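Multicopper oxidase (Pseudomonas thermotolerans, PDB 6VOW) is a laccase-type multicopper oxidase that probably couples the oxidation of its substrates at a mononuclear copper to reduction of dioxygen at a copper cluster. Local coordinates at residues T369-G373 / G374-F378; A429-P432 / G433-F437. All coordinates share one frame; numbering follows the deposited sequence.

Tyr376 and Trp435 each reach back to a connection between the two sheets of a Greek-key cupredoxin domain, the first in interaction 1 and the second in interaction 2. The two connections sit side by side, their centres about 9 Å apart. Two probable hydrogen bonds join them: Gly373 N to Ala429 O at 2.7 Å and Ala429 N to Gly374 O at 2.8 Å. In interaction 1 the Phe378 side chain is about 13 Å from a bound copper ion. In interaction 2 the Trp435 side chain is about 8 Å from a bound copper ion and about 9 Å from the Cu-O-Cu linkage. The strand of Trp435 also carries the copper ligand Cys439.

Interaction 1: residues T369-G373 / G374-F378; sequences TLKKG and GHYIF
Leu370 and Tyr376 form the apolar part of this short-range contact. The leucine methyl CD2 sits over the middle of one face of the Tyr376 ring, 3.4 Å from its centroid and only 2° off the ring normal, a well-centred CH-pi contact. Leu370 CB meets the ring nearer its phenolic end, 3.5 Å from Tyr376 CE1, while the other methyl, CD1, turns to the edge of the Phe378 ring and approaches its CZ at 4.1 Å. Ile453 and Leu427 continue this apolar layer into the domain core.

Polar bonds fix the turn itself. Tyr376 OH accepts a short, nearly straight hydrogen bond from Lys371 N (2.6 Å, 161° at the hydrogen), the donor lying at the ring's edge near its plane. With CG beside the backbone N (chi1 -61°), the phenol is directed back toward the connection it has just left. Gly374 N closes a type II turn onto Lys371 O at 2.8 Å. Gly373 supplies the positive phi of that turn, and a CB on Gly374 would collide with Lys371 O. A weak bond, His375 ND1 to Gly373 O at 3.2 Å, adds to the turn.

A tyrosine near the start of a strand, bonded to the backbone five residues earlier, with a glycine two residues before it and a leucine against its ring, matches the five-residue variant of the tyrosine corner, a hallmark of Greek-key beta barrels such as cupredoxin domains.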
loop_
_atom_site.group_PDB
_atom_site.type_symbol
_atom_site.label_atom_id
_atom_site.label_comp_id
_atom_site.label_asym_id
_atom_site.label_seq_id
_atom_site.Cartn_x
_atom_site.Cartn_y
_atom_site.Cartn_z
ATOM N N THR A 369 -16.749 3.528 -17.663
ATOM C CA THR A 369 -16.358 4.790 -18.266
ATOM C C THR A 369 -17.053 5.928 -17.495
ATOM O O THR A 369 -18.265 6.134 -17.634
ATOM C CB THR A 369 -16.699 4.765 -19.770
ATOM O OG1 THR A 369 -16.038 3.643 -20.344
ATOM C CG2 THR A 369 -16.212 5.999 -20.498
ATOM N N LEU A 370 -16.280 6.614 -16.635
ATOM C CA LEU A 370 -16.768 7.690 -15.784
ATOM C C LEU A 370 -16.556 9.032 -16.455
ATOM O O LEU A 370 -15.579 9.238 -17.161
ATOM C CB LEU A 370 -16.020 7.706 -14.438
ATOM C CG LEU A 370 -16.006 6.408 -13.648
ATOM C CD1 LEU A 370 -15.226 6.609 -12.396
ATOM C CD2 LEU A 370 -17.407 5.858 -13.322
ATOM N N LYS A 371 -17.482 9.942 -16.217
ATOM C CA LYS A 371 -17.350 11.321 -16.678
ATOM C C LYS A 371 -16.449 12.119 -15.727
ATOM O O LYS A 371 -16.613 12.034 -14.520
ATOM C CB LYS A 371 -18.744 11.946 -16.794
ATOM C CG LYS A 371 -19.527 11.375 -17.974
ATOM C CD LYS A 371 -21.031 11.647 -17.916
ATOM C CE LYS A 371 -21.832 10.609 -18.712
ATOM N NZ LYS A 371 -23.098 11.184 -19.274
ATOM N N LYS A 372 -15.523 12.901 -16.285
ATOM C CA LYS A 372 -14.585 13.685 -15.501
ATOM C C LYS A 372 -15.350 14.671 -14.650
ATOM O O LYS A 372 -16.251 15.347 -15.144
ATOM C CB LYS A 372 -13.534 14.381 -16.394
ATOM C CG LYS A 372 -12.373 15.092 -15.659
ATOM C CD LYS A 372 -11.449 15.888 -16.607
ATOM C CE LYS A 372 -10.840 17.157 -15.995
ATOM N NZ LYS A 372 -9.477 17.004 -15.386
ATOM N N GLY A 373 -15.061 14.684 -13.351
ATOM C CA GLY A 373 -15.803 15.539 -12.417
ATOM C C GLY A 373 -17.098 14.915 -11.958
ATOM O O GLY A 373 -17.770 15.461 -11.132
ATOM N N GLY A 374 -17.380 13.713 -12.426
ATOM C CA GLY A 374 -18.593 12.986 -12.033
ATOM C C GLY A 374 -18.439 12.361 -10.656
ATOM O O GLY A 374 -17.349 11.917 -10.256
ATOM N N HIS A 375 -19.555 12.279 -9.962
ATOM C CA HIS A 375 -19.625 11.721 -8.614
ATOM C C HIS A 375 -20.324 10.342 -8.735
ATOM O O HIS A 375 -21.408 10.233 -9.306
ATOM C CB HIS A 375 -20.360 12.689 -7.701
ATOM C CG HIS A 375 -19.598 13.966 -7.408
ATOM N ND1 HIS A 375 -19.245 14.874 -8.381
ATOM C CD2 HIS A 375 -19.162 14.491 -6.239
ATOM C CE1 HIS A 375 -18.582 15.883 -7.836
ATOM N NE2 HIS A 375 -18.532 15.675 -6.529
ATOM N N TYR A 376 -19.647 9.310 -8.240
ATOM C CA TYR A 376 -20.077 7.939 -8.379
ATOM C C TYR A 376 -19.987 7.253 -7.049
ATOM O O TYR A 376 -19.171 7.630 -6.187
ATOM C CB TYR A 376 -19.214 7.208 -9.406
ATOM C CG TYR A 376 -19.279 7.792 -10.776
ATOM C CD1 TYR A 376 -18.351 8.711 -11.181
ATOM C CD2 TYR A 376 -20.266 7.422 -11.679
ATOM C CE1 TYR A 376 -18.406 9.283 -12.433
ATOM C CE2 TYR A 376 -20.310 7.974 -12.956
ATOM C CZ TYR A 376 -19.383 8.929 -13.299
ATOM O OH TYR A 376 -19.366 9.515 -14.504
ATOM N N ILE A 377 -20.866 6.268 -6.874
ATOM C CA ILE A 377 -20.819 5.329 -5.751
ATOM C C ILE A 377 -20.479 4.031 -6.423
ATOM O O ILE A 377 -21.111 3.708 -7.427
ATOM C CB ILE A 377 -22.192 5.033 -5.077
ATOM C CG1 ILE A 377 -23.033 6.281 -4.804
ATOM C CG2 ILE A 377 -22.012 4.178 -3.822
ATOM C CD1 ILE A 377 -22.605 7.051 -3.603
ATOM N N PHE A 378 -19.506 3.305 -5.867
ATOM C CA PHE A 378 -19.151 1.944 -6.224
ATOM C C PHE A 378 -19.649 1.050 -5.095
ATOM O O PHE A 378 -19.230 1.210 -3.932
ATOM C CB PHE A 378 -17.637 1.791 -6.345
ATOM C CG PHE A 378 -17.051 2.373 -7.595
ATOM C CD1 PHE A 378 -17.686 3.368 -8.359
ATOM C CD2 PHE A 378 -15.827 1.921 -8.019
ATOM C CE1 PHE A 378 -17.082 3.878 -9.514
ATOM C CE2 PHE A 378 -15.231 2.422 -9.145
ATOM C CZ PHE A 378 -15.855 3.392 -9.908
#

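Interaction 2: residues A429-P432 / G433-F437; sequences ADNP and GVWMF
Asn431 ND2 is gripped by two carbonyl oxygens, those of Gly394 and Leu100, which fixes the rotation of an amide that rests against the six-membered ring of Trp435. The amide and indole planes stand 50° apart, with OD1 3.5 Å from Trp435 CZ2 and ND2 3.6 Å from Trp435 CH2. Asn431 reaches the ring because its CG is anti to the backbone N (chi1 -175°).

The indole in turn leans on the backbone of the connection. Trp435 NE1 donates a weak, bent hydrogen bond to Asn431 O (3.0 Å, 129°), and Pro432 O comes within 3.3 Å of Trp435 CZ2. Gly433 adopts backbone angles at which a CB would collide with Pro432 O. Replacing the indole of Trp435 with an alanine is likely to open a gap beside the Asn431 amide and to take away the weak donor to Asn431 O.

The contact resembles a tyrosine corner in its spacing, though here the ring donates a weak bond to a carbonyl. Trp435 lies on the strand 433-439 that runs on to His438 and Cys439, with His440 just beyond, the His-Cys-His copper-binding motif of multicopper oxidases.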
loop_
_atom_site.group_PDB
_atom_site.type_symbol
_atom_site.label_atom_id
_atom_site.label_comp_id
_atom_site.label_asym_id
_atom_site.label_seq_id
_atom_site.Cartn_x
_atom_site.Cartn_y
_atom_site.Cartn_z
ATOM N N ALA A 429 -14.658 11.456 -9.916
ATOM C CA ALA A 429 -13.866 10.981 -11.049
ATOM C C ALA A 429 -13.062 12.182 -11.518
ATOM O O ALA A 429 -13.324 12.791 -12.528
ATOM C CB ALA A 429 -14.751 10.392 -12.114
ATOM N N ASP A 430 -12.027 12.409 -10.728
ATOM C CA ASP A 430 -11.239 13.624 -10.578
ATOM C C ASP A 430 -10.171 13.778 -11.638
ATOM O O ASP A 430 -9.771 14.856 -11.955
ATOM C CB ASP A 430 -10.446 13.432 -9.251
ATOM C CG ASP A 430 -10.475 14.627 -8.366
ATOM O OD1 ASP A 430 -10.603 15.791 -8.865
ATOM O OD2 ASP A 430 -10.359 14.382 -7.125
ATOM N N ASN A 431 -9.645 12.651 -12.091
ATOM C CA ASN A 431 -8.316 12.555 -12.691
ATOM C C ASN A 431 -8.588 11.734 -13.979
ATOM O O ASN A 431 -9.044 10.558 -13.899
ATOM C CB ASN A 431 -7.435 11.883 -11.605
ATOM C CG ASN A 431 -6.012 11.781 -11.961
ATOM O OD1 ASN A 431 -5.600 12.218 -13.004
ATOM N ND2 ASN A 431 -5.237 11.216 -11.075
ATOM N N PRO A 432 -8.435 12.355 -15.168
ATOM C CA PRO A 432 -8.750 11.670 -16.395
ATOM C C PRO A 432 -7.660 10.653 -16.766
ATOM O O PRO A 432 -6.462 10.831 -16.469
ATOM C CB PRO A 432 -8.856 12.818 -17.419
ATOM C CG PRO A 432 -7.856 13.802 -16.934
ATOM C CD PRO A 432 -8.004 13.743 -15.435
ATOM N N GLY A 433 -8.127 9.556 -17.363
ATOM C CA GLY A 433 -7.288 8.469 -17.759
ATOM C C GLY A 433 -8.013 7.160 -17.706
ATOM O O GLY A 433 -9.225 7.131 -17.761
ATOM N N VAL A 434 -7.216 6.103 -17.629
ATOM C CA VAL A 434 -7.689 4.752 -17.565
ATOM C C VAL A 434 -7.015 4.170 -16.377
ATOM O O VAL A 434 -5.857 3.934 -16.394
ATOM C CB VAL A 434 -7.365 3.937 -18.845
ATOM C CG1 VAL A 434 -7.943 2.517 -18.691
ATOM C CG2 VAL A 434 -7.947 4.610 -20.091
ATOM N N TRP A 435 -7.765 3.953 -15.320
ATOM C CA TRP A 435 -7.163 3.546 -14.045
ATOM C C TRP A 435 -7.489 2.110 -13.689
ATOM O O TRP A 435 -8.653 1.713 -13.639
ATOM C CB TRP A 435 -7.728 4.412 -12.934
ATOM C CG TRP A 435 -7.636 5.749 -13.321
ATOM C CD1 TRP A 435 -8.604 6.497 -13.914
ATOM C CD2 TRP A 435 -6.465 6.524 -13.320
ATOM N NE1 TRP A 435 -8.108 7.726 -14.244
ATOM C CE2 TRP A 435 -6.790 7.772 -13.883
ATOM C CE3 TRP A 435 -5.185 6.312 -12.868
ATOM C CZ2 TRP A 435 -5.873 8.826 -13.949
ATOM C CZ3 TRP A 435 -4.261 7.391 -12.975
ATOM C CH2 TRP A 435 -4.626 8.610 -13.500
ATOM N N MET A 436 -6.450 1.372 -13.386
ATOM C CA MET A 436 -6.589 0.013 -12.868
ATOM C C MET A 436 -7.323 -0.029 -11.535
ATOM O O MET A 436 -7.148 0.813 -10.631
ATOM C CB MET A 436 -5.234 -0.699 -12.686
ATOM C CG MET A 436 -4.337 -0.763 -13.920
ATOM S SD MET A 436 -5.173 -1.449 -15.395
ATOM C CE MET A 436 -6.076 -0.029 -16.052
ATOM N N PHE A 437 -8.083 -1.096 -11.436
ATOM C CA PHE A 437 -8.970 -1.358 -10.344
ATOM C C PHE A 437 -8.872 -2.832 -10.065
ATOM O O PHE A 437 -9.242 -3.632 -10.881
ATOM C CB PHE A 437 -10.336 -1.002 -10.773
ATOM C CG PHE A 437 -11.366 -1.187 -9.741
ATOM C CD1 PHE A 437 -11.185 -0.747 -8.460
ATOM C CD2 PHE A 437 -12.599 -1.724 -10.103
ATOM C CE1 PHE A 437 -12.188 -0.889 -7.517
ATOM C CE2 PHE A 437 -13.625 -1.844 -9.178
ATOM C CZ PHE A 437 -13.411 -1.419 -7.876
#